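S-M checkpoint control protein RAD4 (Schizosaccharomyces pombe, PDB 4BU0) acts as a phosphopeptide-binding adaptor of the DNA damage checkpoint, engaging phosphorylated Crb2 through its paired BRCT1,2 domains, and is also essential for DNA replication. Local coordinates at residues K151-Y154 with A155-W158; C164-W167 with L168-S171; I17-K20 with Q21-E24. One frame throughout, in Å; residues are numbered along the deposited sequence.

Overall arrangement
Three local contacts, each within one turn or two of a helix, sample the tandem BRCT pair; their paired segments are continuous in sequence, so none closes a loop, and they follow in series without nesting or crossing. From the N terminus, interaction 3 (17-24) comes first, in BRCT 1, where strand 11-15 passes into helix 19-31 on the way to strand 35-36. Interaction 1 (151-158) follows in BRCT 2, on helix 150-157 between strands 141-144 and 161-163, beside the bound peptide. Interaction 2 (164-171) starts just after strand 161-163, on helix 166-174, its centre about 19 Å from that of interaction 1. Interactions 2 and 3 lie on opposite sides of the chain's centre.

Interaction 1 of 3, residues K151-Y154 with A155-W158; sequences KYEY and ALKW
Toward the end of helix 150-157 of BRCT 2, the crossover helix of the beta-alpha-beta unit between strands 141-144 and 161-163, Y154 meets W158, four residues on. The pair is T-shaped. Y154 turns its CD2-CE2 edge to the face of the W158 six-membered ring, with centroids 4.8 Å apart and planes at 84°, and Y154 CD2 comes within 3.4 Å of W158 CZ2. The backbone bond from W158 N to Y154 O (2.9 Å) spans the same turn. K157 lies alongside Y154 and points the same way. Its CG stands opposite its own backbone N (chi1 -177°), and the straight chain that follows lays CD over the Y154 ring face, 4.1 Å from the centroid, a CH-pi contact. On the other flank L156 sets CD1 3.7 Å from Y152 CE2 and its CG over that ring's face, toward the rim. A155 N bonds to K151 O one turn earlier. K151 NZ takes no part in these contacts; it is hydrogen-bonded to L109 O, P133 O and a modified side chain of the bound peptide, while Y154 and W158 each pack on an apolar side chain of that peptide. The contact thus faces the peptide with a lysine amine and two aromatic rings. Beyond the ring contact, K157 NZ donates to a water at 2.6 Å, which also makes a weak 3.4 Å bond with Y154 OH.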
# COMPACT_ATOMS: atom_id res chain seq x y z
N LYS A 151 -10.19 -11.32 -19.78
CA LYS A 151 -9.37 -10.54 -18.84
C LYS A 151 -8.21 -11.40 -18.36
O LYS A 151 -7.08 -10.92 -18.25
CB LYS A 151 -10.21 -10.07 -17.64
CG LYS A 151 -11.07 -8.86 -17.93
CD LYS A 151 -11.85 -8.47 -16.67
CE LYS A 151 -12.67 -7.22 -16.82
NZ LYS A 151 -13.49 -6.96 -15.58
N TYR A 152 -8.48 -12.68 -18.02
CA TYR A 152 -7.41 -13.53 -17.56
C TYR A 152 -6.30 -13.66 -18.59
O TYR A 152 -5.14 -13.52 -18.23
CB TYR A 152 -7.98 -14.92 -17.23
CG TYR A 152 -6.93 -15.95 -16.88
CD1 TYR A 152 -6.31 -15.94 -15.63
CD2 TYR A 152 -6.56 -16.94 -17.78
CE1 TYR A 152 -5.33 -16.87 -15.30
CE2 TYR A 152 -5.58 -17.89 -17.46
CZ TYR A 152 -4.97 -17.85 -16.22
OH TYR A 152 -4.01 -18.77 -15.89
N GLU A 153 -6.67 -13.89 -19.88
CA GLU A 153 -5.63 -14.06 -20.90
C GLU A 153 -4.82 -12.78 -21.09
O GLU A 153 -3.59 -12.84 -21.24
CB GLU A 153 -6.25 -14.52 -22.24
CG GLU A 153 -6.91 -15.90 -22.15
CD GLU A 153 -6.02 -17.09 -21.83
OE1 GLU A 153 -4.79 -17.01 -22.05
OE2 GLU A 153 -6.57 -18.12 -21.37
N TYR A 154 -5.49 -11.61 -21.04
CA TYR A 154 -4.74 -10.38 -21.22
C TYR A 154 -3.88 -10.05 -20.01
O TYR A 154 -2.80 -9.48 -20.16
CB TYR A 154 -5.64 -9.19 -21.61
CG TYR A 154 -5.30 -8.73 -23.02
CD1 TYR A 154 -5.37 -9.62 -24.09
CD2 TYR A 154 -4.85 -7.45 -23.26
CE1 TYR A 154 -4.99 -9.23 -25.38
CE2 TYR A 154 -4.47 -7.04 -24.54
CZ TYR A 154 -4.54 -7.93 -25.60
OH TYR A 154 -4.17 -7.53 -26.86
N ALA A 155 -4.33 -10.43 -18.79
CA ALA A 155 -3.47 -10.18 -17.63
C ALA A 155 -2.20 -11.01 -17.74
O ALA A 155 -1.13 -10.54 -17.36
CB ALA A 155 -4.23 -10.55 -16.35
N LEU A 156 -2.31 -12.25 -18.26
CA LEU A 156 -1.09 -13.05 -18.42
C LEU A 156 -0.14 -12.38 -19.42
O LEU A 156 1.05 -12.24 -19.14
CB LEU A 156 -1.41 -14.48 -18.87
CG LEU A 156 -2.14 -15.40 -17.91
CD1 LEU A 156 -2.20 -16.81 -18.49
CD2 LEU A 156 -1.46 -15.46 -16.55
N LYS A 157 -0.68 -11.86 -20.54
CA LYS A 157 0.11 -11.18 -21.55
C LYS A 157 0.80 -9.89 -21.01
O LYS A 157 1.97 -9.62 -21.33
CB LYS A 157 -0.82 -10.85 -22.73
CG LYS A 157 -0.16 -10.21 -23.90
CD LYS A 157 -1.19 -9.98 -24.96
CE LYS A 157 -0.56 -9.26 -26.11
NZ LYS A 157 -1.14 -9.72 -27.39
N TRP A 158 0.08 -9.09 -20.22
CA TRP A 158 0.59 -7.83 -19.67
C TRP A 158 1.38 -8.03 -18.37
O TRP A 158 1.79 -7.04 -17.74
CB TRP A 158 -0.58 -6.87 -19.39
CG TRP A 158 -1.11 -6.15 -20.60
CD1 TRP A 158 -0.44 -5.86 -21.75
CD2 TRP A 158 -2.43 -5.59 -20.75
NE1 TRP A 158 -1.24 -5.13 -22.60
CE2 TRP A 158 -2.47 -4.97 -22.02
CE3 TRP A 158 -3.59 -5.59 -19.95
CZ2 TRP A 158 -3.62 -4.33 -22.51
CZ3 TRP A 158 -4.74 -4.99 -20.45
CH2 TRP A 158 -4.74 -4.33 -21.69
O HOH W 1 -3.36 -10.31 -28.60

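Interaction 2 of 3, residues C164-W167 with L168-S171; sequences CVEW and LWQS
E166 holds CG anti to the backbone N (chi1 -168°) and then kinks at chi2 (61°), which brings its carboxylate round to Q170, one turn further along helix 166-174 of BRCT 2. Q170 NE2 donates to OE2 of E166 at 2.9 Å through a nearly straight bond. The bond uses the anti lone pair of OE2, and the acceptor lies in the amide plane although the carboxylate and amide planes stand 81° apart. The other oxygen, OE1, sits at the W169 ring edge, 3.8 Å from CD1. V165 meets that indole from one face: CG2 packs 3.7 Å from W169 CE2, and W169 is edge-to-face with Y123 of helix 116-126.

On the inner side, S171 OG donates to W167 O at 2.8 Å, while S171 N reaches the same oxygen at 2.9 Å from the opposite face of its carbonyl plane. The hydroxyl also lies over a face of the W167 indole, whose NE1 bonds to L178 O; S171 OG in turn bonds to L178 N, and W167 stacks on H141. Two donors from one residue thus satisfy W167 O within the helix, and the buried serine hydroxyl links the helix backbone to the segment at L178.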
# COMPACT_ATOMS: atom_id res chain seq x y z
N CYS A 164 -6.45 -15.06 -6.37
CA CYS A 164 -7.79 -15.37 -5.87
C CYS A 164 -8.18 -14.32 -4.81
O CYS A 164 -7.32 -13.55 -4.33
CB CYS A 164 -7.89 -16.78 -5.32
SG CYS A 164 -6.82 -17.06 -3.91
N VAL A 165 -9.47 -14.28 -4.47
CA VAL A 165 -9.97 -13.23 -3.59
C VAL A 165 -9.33 -13.28 -2.18
O VAL A 165 -9.32 -12.29 -1.47
CB VAL A 165 -11.51 -13.21 -3.55
CG1 VAL A 165 -12.07 -14.45 -2.85
CG2 VAL A 165 -12.04 -11.90 -2.95
N GLU A 166 -8.79 -14.45 -1.78
CA GLU A 166 -8.13 -14.56 -0.48
C GLU A 166 -6.98 -13.57 -0.35
O GLU A 166 -6.67 -13.12 0.74
CB GLU A 166 -7.64 -16.00 -0.32
CG GLU A 166 -7.19 -16.37 1.09
CD GLU A 166 -8.20 -16.29 2.23
OE1 GLU A 166 -9.42 -16.15 1.97
OE2 GLU A 166 -7.73 -16.27 3.39
N TRP A 167 -6.38 -13.15 -1.49
CA TRP A 167 -5.36 -12.10 -1.43
C TRP A 167 -5.92 -10.84 -0.80
O TRP A 167 -5.26 -10.18 0.01
CB TRP A 167 -4.86 -11.78 -2.85
CG TRP A 167 -4.09 -10.49 -2.91
CD1 TRP A 167 -2.78 -10.30 -2.56
CD2 TRP A 167 -4.59 -9.20 -3.31
NE1 TRP A 167 -2.45 -8.96 -2.67
CE2 TRP A 167 -3.55 -8.26 -3.12
CE3 TRP A 167 -5.84 -8.76 -3.80
CZ2 TRP A 167 -3.72 -6.90 -3.38
CZ3 TRP A 167 -6.00 -7.41 -4.07
CH2 TRP A 167 -4.95 -6.50 -3.87
N LEU A 168 -7.13 -10.47 -1.23
CA LEU A 168 -7.75 -9.27 -0.70
C LEU A 168 -8.09 -9.41 0.77
O LEU A 168 -7.79 -8.49 1.55
CB LEU A 168 -9.04 -8.99 -1.52
CG LEU A 168 -9.85 -7.77 -1.06
CD1 LEU A 168 -9.06 -6.47 -1.22
CD2 LEU A 168 -11.16 -7.67 -1.87
N TRP A 169 -8.68 -10.53 1.15
CA TRP A 169 -9.05 -10.68 2.53
C TRP A 169 -7.86 -10.71 3.46
O TRP A 169 -7.88 -10.09 4.45
CB TRP A 169 -9.95 -11.89 2.73
CG TRP A 169 -11.16 -11.98 1.83
CD1 TRP A 169 -11.61 -13.09 1.24
CD2 TRP A 169 -12.06 -10.93 1.45
NE1 TRP A 169 -12.72 -12.82 0.49
CE2 TRP A 169 -13.00 -11.49 0.61
CE3 TRP A 169 -12.15 -9.58 1.73
CZ2 TRP A 169 -14.01 -10.75 0.05
CZ3 TRP A 169 -13.16 -8.88 1.16
CH2 TRP A 169 -14.04 -9.46 0.34
N GLN A 170 -6.83 -11.45 3.07
CA GLN A 170 -5.66 -11.50 3.95
C GLN A 170 -4.90 -10.17 3.96
O GLN A 170 -4.31 -9.84 4.99
CB GLN A 170 -4.74 -12.67 3.57
CG GLN A 170 -5.38 -14.00 3.96
CD GLN A 170 -4.38 -15.14 3.98
OE1 GLN A 170 -3.17 -14.94 4.18
NE2 GLN A 170 -4.87 -16.36 3.75
N SER A 171 -4.86 -9.42 2.83
CA SER A 171 -4.18 -8.12 2.81
C SER A 171 -4.90 -7.16 3.72
O SER A 171 -4.26 -6.47 4.51
CB SER A 171 -4.14 -7.56 1.38
OG SER A 171 -3.27 -8.32 0.55

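Interaction 3 of 3, residues I17-K20 with Q21-E24; sequences IDLK and QRTE
R22 reaches back to I17 at the start of helix 19-31 in BRCT 1, the crossover helix of the beta-alpha-beta unit of strands 11-15 and 35-36. Its NH1 donates to I17 O at 3.1 Å, and the N-H...O angle of 166° makes this a straight bond. The oxygen lies at the edge of the guanidinium, within its plane, and the donor lies in the carbonyl plane in turn, so both flat groups are well aligned for the bond. A bend at chi3 (57°) folds the arginine chain back over the incoming strand-to-helix connection, and one guanidinium face comes over L19 CA. L19 CD1 approaches the other terminal nitrogen, NH2, at 3.5 Å. The side chain of I17 packs through CG2, 3.7 Å from CG of Q21, and both I17 and Q21 touch S72 in a neighbouring loop.

Behind this first shell stands the helix backbone. D18 occupies the N-cap position, though its side chain makes no capping bond; its carbonyl instead takes a helical bond from R22 N at 2.8 Å. This roots the arginine whose side chain holds the preceding carbonyl. Further along, E24 N bonds to K20 O, and E24 OE2 forms a salt bridge to K28. At the preceding link T23 supplies two donors: its N donates to L19 O at 2.9 Å, while OG1 of T23 bonds to the same L19 O at 2.8 Å from above the carbonyl plane, on the opposite face.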
# COMPACT_ATOMS: atom_id res chain seq x y z
N ILE A 17 9.21 7.53 -1.79
CA ILE A 17 8.86 8.89 -1.47
C ILE A 17 9.82 9.75 -2.28
O ILE A 17 11.03 9.49 -2.22
CB ILE A 17 8.91 9.20 0.05
CG1 ILE A 17 7.95 8.24 0.85
CG2 ILE A 17 8.55 10.66 0.32
CD1 ILE A 17 6.43 8.47 0.60
N ASP A 18 9.30 10.72 -3.04
CA ASP A 18 10.12 11.61 -3.88
C ASP A 18 11.10 12.42 -3.01
O ASP A 18 10.82 12.69 -1.84
CB ASP A 18 9.21 12.55 -4.68
CG ASP A 18 8.34 11.88 -5.74
OD1 ASP A 18 8.54 10.66 -6.01
OD2 ASP A 18 7.46 12.56 -6.31
N LEU A 19 12.25 12.81 -3.58
CA LEU A 19 13.28 13.55 -2.85
C LEU A 19 12.77 14.77 -2.06
O LEU A 19 13.14 14.91 -0.89
CB LEU A 19 14.40 14.01 -3.81
CG LEU A 19 15.56 14.81 -3.16
CD1 LEU A 19 16.33 13.98 -2.11
CD2 LEU A 19 16.53 15.29 -4.23
N LYS A 20 11.94 15.64 -2.66
CA LYS A 20 11.46 16.84 -1.97
C LYS A 20 10.70 16.45 -0.69
O LYS A 20 11.00 16.96 0.40
CB LYS A 20 10.57 17.67 -2.92
CG LYS A 20 10.03 18.94 -2.30
CD LYS A 20 9.11 19.69 -3.28
CE LYS A 20 8.51 20.94 -2.68
NZ LYS A 20 9.51 22.05 -2.58
N GLN A 21 9.76 15.51 -0.82
CA GLN A 21 8.96 15.08 0.32
C GLN A 21 9.82 14.30 1.33
O GLN A 21 9.63 14.49 2.53
CB GLN A 21 7.76 14.24 -0.16
CG GLN A 21 6.79 13.85 0.95
CD GLN A 21 5.34 13.91 0.54
OE1 GLN A 21 4.96 13.51 -0.56
NE2 GLN A 21 4.49 14.36 1.45
N ARG A 22 10.76 13.46 0.86
CA ARG A 22 11.65 12.71 1.74
C ARG A 22 12.52 13.67 2.58
O ARG A 22 12.78 13.41 3.76
CB ARG A 22 12.56 11.79 0.91
CG ARG A 22 12.61 10.35 1.35
CD ARG A 22 13.20 9.48 0.26
NE ARG A 22 14.55 9.91 -0.15
CZ ARG A 22 14.92 10.19 -1.40
NH1 ARG A 22 14.05 10.08 -2.40
NH2 ARG A 22 16.16 10.56 -1.65
N THR A 23 13.01 14.76 1.96
CA THR A 23 13.83 15.74 2.66
C THR A 23 12.99 16.44 3.72
O THR A 23 13.46 16.62 4.85
CB THR A 23 14.42 16.73 1.64
OG1 THR A 23 15.18 15.98 0.69
CG2 THR A 23 15.31 17.77 2.29
N GLU A 24 11.72 16.78 3.40
CA GLU A 24 10.83 17.44 4.36
C GLU A 24 10.60 16.51 5.57
O GLU A 24 10.71 16.93 6.73
CB GLU A 24 9.48 17.76 3.68
CG GLU A 24 8.45 18.31 4.64
CD GLU A 24 7.05 18.48 4.09
OE1 GLU A 24 6.78 17.98 2.98
OE2 GLU A 24 6.22 19.08 4.80